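Local atomic coordinates of leucine aminopeptidase (Legionella pneumophila, PDB entry 5GNE), a protein that probably removes amino acids one at a time from the N-terminus of peptides, as a zinc-dependent aminopeptidase of peptidase family M28. Residues 262-267 against 328-333. Residues are numbered along the deposited sequence; the frame is centred on the assembly and turned at random.
Sequences VMQLDQ and TTYPSA. With ZN (zinc ion), chain D.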
# COMPACT_ATOMS: atom_id res chain seq x y z
N VAL A 262 -1.71 6.75 8.31
CA VAL A 262 -1.77 5.80 7.22
C VAL A 262 -0.71 4.70 7.41
O VAL A 262 0.48 4.97 7.63
CB VAL A 262 -1.57 6.51 5.85
CG1 VAL A 262 -1.66 5.49 4.69
CG2 VAL A 262 -2.61 7.62 5.66
N MET A 263 -1.17 3.45 7.33
CA MET A 263 -0.32 2.26 7.32
C MET A 263 -0.34 1.59 5.96
O MET A 263 -1.40 1.36 5.39
CB MET A 263 -0.78 1.24 8.33
CG MET A 263 0.07 -0.08 8.37
SD MET A 263 -0.38 -1.14 9.69
CE MET A 263 0.60 -0.45 10.92
N GLN A 264 0.85 1.30 5.44
CA GLN A 264 0.99 0.58 4.18
C GLN A 264 1.52 -0.79 4.43
O GLN A 264 2.56 -0.98 5.09
CB GLN A 264 1.91 1.33 3.22
CG GLN A 264 2.24 0.57 1.96
CD GLN A 264 1.10 0.44 0.97
OE1 GLN A 264 -0.03 0.87 1.22
NE2 GLN A 264 1.40 -0.18 -0.18
N LEU A 265 0.81 -1.76 3.88
CA LEU A 265 1.18 -3.15 3.97
C LEU A 265 1.57 -3.64 2.59
O LEU A 265 0.71 -4.01 1.80
CB LEU A 265 0.02 -3.97 4.53
CG LEU A 265 -0.34 -3.60 5.98
CD1 LEU A 265 -1.70 -4.14 6.36
CD2 LEU A 265 0.74 -4.14 6.95
N ASP A 266 2.86 -3.67 2.32
CA ASP A 266 3.35 -4.19 1.06
C ASP A 266 4.45 -5.23 1.38
O ASP A 266 5.54 -4.88 1.81
CB ASP A 266 3.84 -3.01 0.22
CG ASP A 266 4.01 -3.35 -1.23
OD1 ASP A 266 3.84 -4.53 -1.60
OD2 ASP A 266 4.28 -2.41 -2.00
N GLN A 267 4.15 -6.49 1.06
CA GLN A 267 4.97 -7.66 1.46
C GLN A 267 5.04 -7.84 2.96
O GLN A 267 5.93 -7.29 3.63
CB GLN A 267 6.37 -7.58 0.89
CG GLN A 267 6.35 -7.67 -0.60
CD GLN A 267 7.62 -7.17 -1.21
OE1 GLN A 267 8.70 -7.68 -0.92
NE2 GLN A 267 7.50 -6.16 -2.05
N THR A 328 2.41 8.81 7.52
CA THR A 328 2.55 7.52 6.90
C THR A 328 3.50 6.63 7.66
O THR A 328 4.52 7.09 8.13
CB THR A 328 3.02 7.75 5.45
OG1 THR A 328 1.87 7.79 4.58
CG2 THR A 328 3.97 6.72 4.98
N THR A 329 3.16 5.36 7.80
CA THR A 329 4.11 4.37 8.31
C THR A 329 4.04 3.09 7.48
O THR A 329 2.98 2.73 6.96
CB THR A 329 3.86 4.06 9.79
OG1 THR A 329 4.86 3.14 10.24
CG2 THR A 329 2.51 3.41 10.00
N TYR A 330 5.17 2.40 7.34
CA TYR A 330 5.26 1.24 6.45
C TYR A 330 6.09 0.09 7.07
O TYR A 330 7.31 0.07 6.94
CB TYR A 330 5.83 1.69 5.09
CG TYR A 330 6.05 0.62 4.01
CD1 TYR A 330 5.51 -0.66 4.10
CD2 TYR A 330 6.81 0.92 2.89
CE1 TYR A 330 5.75 -1.61 3.11
CE2 TYR A 330 7.05 -0.01 1.90
CZ TYR A 330 6.52 -1.27 2.02
OH TYR A 330 6.76 -2.17 1.00
N PRO A 331 5.43 -0.85 7.77
CA PRO A 331 6.15 -2.04 8.24
C PRO A 331 6.37 -3.05 7.10
O PRO A 331 5.45 -3.30 6.31
CB PRO A 331 5.22 -2.61 9.32
CG PRO A 331 3.84 -2.20 8.86
CD PRO A 331 4.01 -0.84 8.19
N SER A 332 7.57 -3.64 7.02
CA SER A 332 7.88 -4.57 5.95
C SER A 332 8.50 -5.92 6.40
O SER A 332 9.26 -5.99 7.36
CB SER A 332 8.81 -3.87 4.97
OG SER A 332 9.06 -4.68 3.85
N ALA A 333 8.16 -6.98 5.66
CA ALA A 333 8.66 -8.33 5.91
C ALA A 333 10.18 -8.50 5.81
O ALA A 333 10.75 -9.31 6.53
CB ALA A 333 7.97 -9.31 4.94
ZN ZN D . 4.30 -4.39 -3.53
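V262 to M263 and T328 to T329 pair as parallel neighbours in the central part of a mixed sheet. Two hydrogen bonds hold this register: T329 N to V262 O at 2.7 Å and Q264 N to T329 O at 3.0 Å. The register runs on to Q264 and Y330. The backbones then part at L265 and P331; the proline has no N-H to give to Q264 O, and its CD packs there instead. They meet again where A333 N donates to Q267 O at 3.0 Å.

The Y330 side chain bridges the interval. Its CG lies anti to the backbone N (chi1 179°), and the ring runs beside Q264, pointing the same way. Q264 CG sits over one ring face, offset toward the rim, in a CH-pi contact 4.3 Å from the centroid. D266 O lies at the ring edge, in plane, and accepts a hydrogen bond from Y330 OH at 3.1 Å. The hydroxyl is tilted 27° from the carbonyl plane. Q264 bends at chi2 and its amide leads away from 328-333; NE2 hydrogen-bonds to S316 and D317.

P331 packs beside M263 and L265. Its CD meets M263 CG at 4.0 Å, the side chains crossing at about a right angle, and its CG meets L265 CD2. Helix 355-373 touches M263, T329 and P331 through F361, L364 and F368.

D266 binds a zinc ion with both carboxylate oxygens, unequally: OD1 at 2.0 Å and OD2 at 2.5 Å. H191 and D204 complete this site. Y330 is thus a second-shell residue, gripping the backbone of a metal ligand and not its carboxylate. The contact is consistent with positioning the D266 backbone where the segment leads from the sheet to the zinc site, while S316 and the zinc ion hold its carboxylate.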